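Local coordinates for protein transaminase (Bacillus megaterium, PDB 5G0A) that probably catalyses the pyridoxal-5'-phosphate-dependent transfer of amino groups between amines and carbonyl compounds, with S selectivity, at residues D80-V85 with T91-K96; A73-A78 with H334-A339; L427-L432 with L461-D466. One frame throughout, in Å; residues are numbered along the deposited sequence.

Contact 1 of 3, residues D80-V85 with T91-K96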
# COMPACT_ATOMS: atom_id res chain seq x y z
N ASP B 80 -5.69 44.44 15.45
CA ASP B 80 -5.01 45.41 16.32
C ASP B 80 -3.93 44.73 17.15
O ASP B 80 -2.99 45.39 17.63
CB ASP B 80 -6.00 46.07 17.29
CG ASP B 80 -6.94 47.06 16.62
OD1 ASP B 80 -6.65 47.51 15.49
OD2 ASP B 80 -7.97 47.39 17.25
N ARG B 81 -4.07 43.42 17.34
CA ARG B 81 -3.17 42.68 18.23
C ARG B 81 -2.24 41.71 17.52
O ARG B 81 -1.08 41.53 17.92
CB ARG B 81 -3.99 41.92 19.30
CG ARG B 81 -4.60 42.83 20.37
CD ARG B 81 -5.70 42.10 21.12
NE ARG B 81 -5.15 40.90 21.74
CZ ARG B 81 -5.85 39.82 22.08
NH1 ARG B 81 -7.16 39.75 21.89
NH2 ARG B 81 -5.20 38.80 22.62
N TYR B 82 -2.76 41.07 16.46
CA TYR B 82 -2.04 40.04 15.74
C TYR B 82 -1.94 40.40 14.24
O TYR B 82 -2.80 41.11 13.74
CB TYR B 82 -2.81 38.72 15.90
CG TYR B 82 -2.95 38.25 17.34
CD1 TYR B 82 -1.83 37.74 18.04
CD2 TYR B 82 -4.19 38.27 17.99
CE1 TYR B 82 -1.95 37.29 19.34
CE2 TYR B 82 -4.32 37.81 19.29
CZ TYR B 82 -3.20 37.33 19.97
OH TYR B 82 -3.34 36.86 21.26
N GLY B 83 -0.93 39.90 13.51
CA GLY B 83 0.12 39.01 14.01
C GLY B 83 -0.18 37.53 13.81
O GLY B 83 -1.24 37.14 13.31
N PHE B 84 0.78 36.72 14.23
CA PHE B 84 0.64 35.27 14.13
C PHE B 84 1.43 34.60 15.25
O PHE B 84 2.59 34.93 15.48
CB PHE B 84 1.19 34.80 12.78
CG PHE B 84 1.33 33.29 12.72
CD1 PHE B 84 0.18 32.50 12.65
CD2 PHE B 84 2.58 32.68 12.81
CE1 PHE B 84 0.28 31.11 12.66
CE2 PHE B 84 2.69 31.27 12.82
CZ PHE B 84 1.52 30.50 12.74
N VAL B 85 0.80 33.64 15.92
CA VAL B 85 1.56 32.69 16.76
C VAL B 85 1.09 31.28 16.42
O VAL B 85 -0.08 31.09 16.04
CB VAL B 85 1.42 32.94 18.29
CG1 VAL B 85 2.06 34.27 18.68
CG2 VAL B 85 -0.03 32.83 18.76
N THR B 91 -3.60 31.80 22.95
CA THR B 91 -4.32 33.06 22.77
C THR B 91 -5.72 32.96 23.34
O THR B 91 -6.25 31.86 23.55
CB THR B 91 -4.42 33.49 21.28
OG1 THR B 91 -5.31 32.60 20.57
CG2 THR B 91 -3.03 33.52 20.62
N ASP B 92 -6.31 34.12 23.61
CA ASP B 92 -7.69 34.16 24.07
C ASP B 92 -8.63 33.61 23.01
O ASP B 92 -9.55 32.86 23.31
CB ASP B 92 -8.10 35.59 24.47
CG ASP B 92 -7.88 36.60 23.34
OD1 ASP B 92 -6.86 36.53 22.64
OD2 ASP B 92 -8.75 37.48 23.18
N TYR B 93 -8.38 33.95 21.75
CA TYR B 93 -9.31 33.58 20.68
C TYR B 93 -9.37 32.06 20.48
O TYR B 93 -10.46 31.49 20.30
CB TYR B 93 -8.91 34.23 19.36
CG TYR B 93 -9.03 35.74 19.33
CD1 TYR B 93 -10.24 36.37 19.65
CD2 TYR B 93 -7.95 36.52 18.94
CE1 TYR B 93 -10.35 37.77 19.60
CE2 TYR B 93 -8.05 37.91 18.89
CZ TYR B 93 -9.25 38.53 19.21
OH TYR B 93 -9.34 39.92 19.13
N LYS B 94 -8.22 31.41 20.51
CA LYS B 94 -8.19 29.95 20.28
C LYS B 94 -8.88 29.21 21.45
O LYS B 94 -9.70 28.30 21.24
CB LYS B 94 -6.76 29.47 20.07
CG LYS B 94 -6.65 27.99 19.66
CD LYS B 94 -5.21 27.55 19.46
CE LYS B 94 -4.40 27.56 20.77
NZ LYS B 94 -2.99 27.14 20.50
N ALA B 95 -8.56 29.61 22.68
CA ALA B 95 -9.12 28.92 23.86
C ALA B 95 -10.63 29.16 23.94
O ALA B 95 -11.40 28.25 24.26
CB ALA B 95 -8.41 29.39 25.13
N LYS B 96 -11.04 30.38 23.61
CA LYS B 96 -12.45 30.75 23.65
C LYS B 96 -13.23 29.96 22.60
O LYS B 96 -14.32 29.48 22.88
CB LYS B 96 -12.63 32.25 23.40
CG LYS B 96 -14.08 32.70 23.48
CD LYS B 96 -14.09 34.22 23.51
CE LYS B 96 -15.30 34.76 22.78
NZ LYS B 96 -15.31 36.25 22.67
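R81 and D92 form a two-pronged, end-on salt bridge, a worked example of an arginine reading both oxygens of one carboxylate. R81 NH2 donates to D92 OD1 at 2.8 Å and R81 NH1 to D92 OD2 at 3.1 Å. Both acceptors lie near the guanidinium plane, but the carboxylate is turned 43° against it: OD2 is met on its syn side, OD1 from above the carboxylate plane. The third nitrogen, R81 NE, binds the carbonyl of E37 of the second subunit, so this arginine bonds to both D92 and the second subunit. The arrangement sits where the loop after helix 69-78 folds back on the start of helix 92-105 in this class-III aminotransferase. T91 is the N-cap there, its OG1 accepting from K94 N at 3.1 Å. With chi1 at 70°, OG1 sits between the backbone N and the carbonyl carbon, where it can accept the bond. T91 CG2 meets the loop, 3.6 Å from V85 CG2. The Y82 hydroxyl bonds to the carbonyl of I36 of the second subunit. The Y82 ring has Y93 CE2 at its edge, 3.8 Å from Y82 CE2, while Y82 CE2 also lies over one guanidinium face of R81.

Contact 2 of 3, residues A73-A78 with H334-A339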
# COMPACT_ATOMS: atom_id res chain seq x y z
N ALA B 73 -16.04 43.11 11.67
CA ALA B 73 -15.54 44.01 12.72
C ALA B 73 -14.67 43.27 13.73
O ALA B 73 -13.62 43.79 14.16
CB ALA B 73 -16.69 44.73 13.43
N ALA B 74 -15.08 42.05 14.10
CA ALA B 74 -14.31 41.25 15.04
C ALA B 74 -12.93 40.89 14.45
O ALA B 74 -11.95 40.90 15.16
CB ALA B 74 -15.07 39.99 15.42
N ILE B 75 -12.88 40.55 13.17
CA ILE B 75 -11.59 40.28 12.54
C ILE B 75 -10.72 41.52 12.52
O ILE B 75 -9.54 41.45 12.80
CB ILE B 75 -11.75 39.71 11.12
CG1 ILE B 75 -12.48 38.36 11.18
CG2 ILE B 75 -10.39 39.49 10.46
CD1 ILE B 75 -13.04 37.92 9.83
N LYS B 76 -11.33 42.67 12.20
CA LYS B 76 -10.54 43.92 12.18
C LYS B 76 -9.98 44.21 13.58
O LYS B 76 -8.84 44.66 13.70
CB LYS B 76 -11.39 45.09 11.68
CG LYS B 76 -11.73 45.03 10.20
CD LYS B 76 -12.60 46.23 9.80
CE LYS B 76 -13.02 46.13 8.34
NZ LYS B 76 -13.90 47.26 7.90
N GLU B 77 -10.77 43.94 14.62
CA GLU B 77 -10.31 44.09 16.00
C GLU B 77 -9.12 43.19 16.34
O GLU B 77 -8.17 43.64 16.97
CB GLU B 77 -11.44 43.83 17.00
CG GLU B 77 -12.23 45.05 17.45
CD GLU B 77 -12.66 44.96 18.91
OE1 GLU B 77 -12.65 43.85 19.49
OE2 GLU B 77 -12.98 46.01 19.50
N ALA B 78 -9.16 41.92 15.95
CA ALA B 78 -8.05 41.01 16.23
C ALA B 78 -6.74 41.49 15.58
O ALA B 78 -5.64 41.24 16.08
CB ALA B 78 -8.37 39.60 15.72
N HIS B 334 -4.49 29.58 14.05
CA HIS B 334 -4.17 30.96 13.65
C HIS B 334 -5.04 31.97 14.40
O HIS B 334 -6.26 31.91 14.31
CB HIS B 334 -4.36 31.13 12.13
CG HIS B 334 -3.79 32.41 11.61
ND1 HIS B 334 -4.28 33.66 11.99
CD2 HIS B 334 -2.75 32.65 10.79
CE1 HIS B 334 -3.55 34.60 11.41
NE2 HIS B 334 -2.62 34.01 10.68
N PRO B 335 -4.41 32.90 15.16
CA PRO B 335 -5.24 33.67 16.11
C PRO B 335 -6.32 34.52 15.43
O PRO B 335 -7.39 34.71 15.99
CB PRO B 335 -4.21 34.54 16.87
CG PRO B 335 -3.02 34.60 15.96
CD PRO B 335 -2.98 33.25 15.27
N VAL B 336 -6.05 35.01 14.22
CA VAL B 336 -7.05 35.85 13.53
C VAL B 336 -8.18 34.98 12.97
O VAL B 336 -9.36 35.35 13.05
CB VAL B 336 -6.41 36.70 12.42
CG1 VAL B 336 -7.46 37.56 11.71
CG2 VAL B 336 -5.32 37.59 13.01
N ALA B 337 -7.82 33.80 12.44
CA ALA B 337 -8.87 32.83 12.05
C ALA B 337 -9.71 32.42 13.26
O ALA B 337 -10.94 32.27 13.14
CB ALA B 337 -8.24 31.59 11.40
N MET B 338 -9.07 32.28 14.43
CA MET B 338 -9.79 31.93 15.65
C MET B 338 -10.70 33.08 16.10
O MET B 338 -11.82 32.84 16.57
CB MET B 338 -8.86 31.50 16.79
CG MET B 338 -8.06 30.23 16.48
SD MET B 338 -9.11 28.77 16.30
CE MET B 338 -9.39 28.76 14.53
N ALA B 339 -10.25 34.31 15.91
CA ALA B 339 -11.14 35.48 16.16
C ALA B 339 -12.41 35.42 15.31
O ALA B 339 -13.50 35.72 15.81
CB ALA B 339 -10.37 36.78 15.95
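A339 N donates to P335 O at 2.9 Å, a first-turn helix bond, while the A339 methyl group reaches across to A78. On the facing helix A78 N bonds in the same manner to A74 O at 3.1 Å, so these two amides are engaged within their own helices and the meeting itself is apolar. The two methyls press together, A78 CB to A339 CB at 3.5 Å, which is tighter than usual van der Waals contact and brings two alanines face to face. The axes of the short segments 73-78 and 335-339 approach to 8.8 Å and run nearly antiparallel, at 151°. Beside the alanine pair, I75 CG2 touches V336 CG1 at 3.7 Å, the two side chains crossing at about a right angle. V336 points CG1 away from its own backbone N (chi1 180°), and this is the branch that meets the isoleucine. The backbone N of V336 is occupied in turn by H334, the N-cap residue, whose ND1 accepts it at 3.2 Å with the donor close to the imidazole plane. The other ring nitrogen, NE2, bonds to the carbonyl of S303 of the second subunit. Y93 of helix 92-105 lies against both A78 and A339, closing a small three-helix cluster at the subunit interface of a class-III, fold-type I aminotransferase dimer.

Contact 3 of 3, residues L427-L432 with L461-D466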
# COMPACT_ATOMS: atom_id res chain seq x y z
N LEU B 427 -30.48 30.82 -14.02
CA LEU B 427 -29.56 31.97 -14.13
C LEU B 427 -30.17 33.17 -14.87
O LEU B 427 -29.87 34.32 -14.56
CB LEU B 427 -28.24 31.55 -14.80
CG LEU B 427 -27.07 32.54 -14.77
CD1 LEU B 427 -26.67 32.92 -13.35
CD2 LEU B 427 -25.87 31.98 -15.53
N GLU B 428 -31.01 32.88 -15.86
CA GLU B 428 -31.76 33.93 -16.56
C GLU B 428 -32.59 34.77 -15.60
O GLU B 428 -32.85 35.95 -15.87
CB GLU B 428 -32.68 33.31 -17.62
CG GLU B 428 -31.98 32.43 -18.64
CD GLU B 428 -32.95 31.74 -19.58
OE1 GLU B 428 -34.14 32.12 -19.59
OE2 GLU B 428 -32.52 30.83 -20.32
N LYS B 429 -32.99 34.17 -14.48
CA LYS B 429 -33.73 34.86 -13.42
C LYS B 429 -32.82 35.45 -12.33
O LYS B 429 -33.31 35.89 -11.28
CB LYS B 429 -34.78 33.92 -12.81
CG LYS B 429 -35.86 33.46 -13.79
CD LYS B 429 -36.83 34.57 -14.15
CE LYS B 429 -37.78 34.89 -13.00
NZ LYS B 429 -38.71 36.03 -13.30
N GLY B 430 -31.51 35.46 -12.59
CA GLY B 430 -30.51 35.94 -11.64
C GLY B 430 -30.35 35.08 -10.39
O GLY B 430 -29.97 35.59 -9.34
N VAL B 431 -30.66 33.79 -10.50
CA VAL B 431 -30.59 32.85 -9.38
C VAL B 431 -29.58 31.76 -9.69
O VAL B 431 -29.54 31.24 -10.81
CB VAL B 431 -31.97 32.25 -9.01
CG1 VAL B 431 -31.84 31.18 -7.93
CG2 VAL B 431 -32.93 33.34 -8.55
N LEU B 432 -28.72 31.46 -8.70
CA LEU B 432 -27.79 30.33 -8.77
C LEU B 432 -28.39 29.18 -7.98
O LEU B 432 -28.51 29.26 -6.76
CB LEU B 432 -26.41 30.71 -8.19
CG LEU B 432 -25.70 31.87 -8.90
CD1 LEU B 432 -24.58 32.47 -8.06
CD2 LEU B 432 -25.14 31.39 -10.24
N LEU B 461 -36.62 28.13 -9.92
CA LEU B 461 -36.68 26.68 -10.06
C LEU B 461 -37.95 26.27 -10.81
O LEU B 461 -37.91 25.39 -11.67
CB LEU B 461 -36.63 26.02 -8.67
CG LEU B 461 -36.67 24.49 -8.59
CD1 LEU B 461 -35.67 23.87 -9.54
CD2 LEU B 461 -36.43 24.04 -7.15
N ASP B 462 -39.07 26.92 -10.48
CA ASP B 462 -40.37 26.70 -11.13
C ASP B 462 -40.18 26.87 -12.65
O ASP B 462 -40.41 25.95 -13.42
CB ASP B 462 -41.39 27.70 -10.57
CG ASP B 462 -42.86 27.30 -10.83
OD1 ASP B 462 -43.15 26.23 -11.40
OD2 ASP B 462 -43.73 28.10 -10.42
N TYR B 463 -39.70 28.05 -13.04
CA TYR B 463 -39.29 28.35 -14.42
C TYR B 463 -38.37 27.30 -15.04
O TYR B 463 -38.54 26.92 -16.20
CB TYR B 463 -38.63 29.74 -14.46
CG TYR B 463 -38.09 30.13 -15.82
CD1 TYR B 463 -38.94 30.60 -16.82
CD2 TYR B 463 -36.72 30.04 -16.10
CE1 TYR B 463 -38.45 30.95 -18.06
CE2 TYR B 463 -36.22 30.39 -17.34
CZ TYR B 463 -37.09 30.85 -18.32
OH TYR B 463 -36.61 31.20 -19.55
N ALA B 464 -37.38 26.85 -14.26
CA ALA B 464 -36.39 25.87 -14.74
C ALA B 464 -37.01 24.50 -15.04
O ALA B 464 -36.72 23.89 -16.07
CB ALA B 464 -35.26 25.72 -13.71
N LEU B 465 -37.85 24.04 -14.12
CA LEU B 465 -38.50 22.73 -14.24
C LEU B 465 -39.55 22.70 -15.35
O LEU B 465 -39.77 21.67 -15.97
CB LEU B 465 -39.09 22.30 -12.89
CG LEU B 465 -38.08 21.98 -11.78
CD1 LEU B 465 -38.80 21.72 -10.47
CD2 LEU B 465 -37.17 20.81 -12.12
N ASP B 466 -40.20 23.84 -15.60
CA ASP B 466 -41.08 23.99 -16.76
C ASP B 466 -40.33 23.61 -18.03
O ASP B 466 -40.82 22.82 -18.83
CB ASP B 466 -41.60 25.42 -16.88
CG ASP B 466 -42.88 25.67 -16.09
OD1 ASP B 466 -43.60 24.71 -15.74
OD2 ASP B 466 -43.17 26.86 -15.83
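E428 and Y463 are brought together by two different choices of first torsion: CG of the glutamate lies anti to its carbonyl carbon (chi1 -56°) and the chain then runs extended, whereas the tyrosine ring swings opposite its backbone N (chi1 176°) and projects from helix 451-468. The glutamate belongs to a type I beta turn, L427 to G430, closed by G430 N bonding to L427 O at 2.8 Å. This turn joins helix 418-427 to strand 431-432 in the C-terminal part of the class-III aminotransferase fold, and the strand in turn pairs with the strand holding L53. The principle illustrated is a surface turn meeting a helix through a short hydrogen bond: Y463 OH donates to E428 OE1 at 2.6 Å. The oxygen is approached on its syn side and lies at the edge of the phenol ring, with carboxylate and ring planes turned 64° apart. The other carboxylate oxygen, OE2, forms a salt bridge with K425, so the acid is held from both of its oxygens; the lysine's charge would be expected to keep it ionised. K425 also packs on the tyrosine, and V431, just after the turn, touches K456 and A460 of helix 451-468. Next to the polar bond, K429 brings its aliphatic part to the ring, with CG 4.2 Å from Y463 CD2.

How the contacts relate
Contacts 1 and 2 form one continuous cluster, their centres about 7 Å apart, in which helices 69-78, 92-105 and 335-350 converge. Along the chain, contact 1 closes within the long excursion between residues 78 and 334 that contact 2 brings together. Y93 couples them, with its CD2 3.5 Å from P335 O, and F84 CD1 lies 3.5 Å from H334 CD2. Both border the second subunit, so a sequence-local and a sequence-distant contact lie together beside it. Contact 3 comes last in sequence and lies apart, its centre about 44 Å from that of contact 1 and 38 Å from that of contact 2, joining separate C-terminal elements at the protein surface.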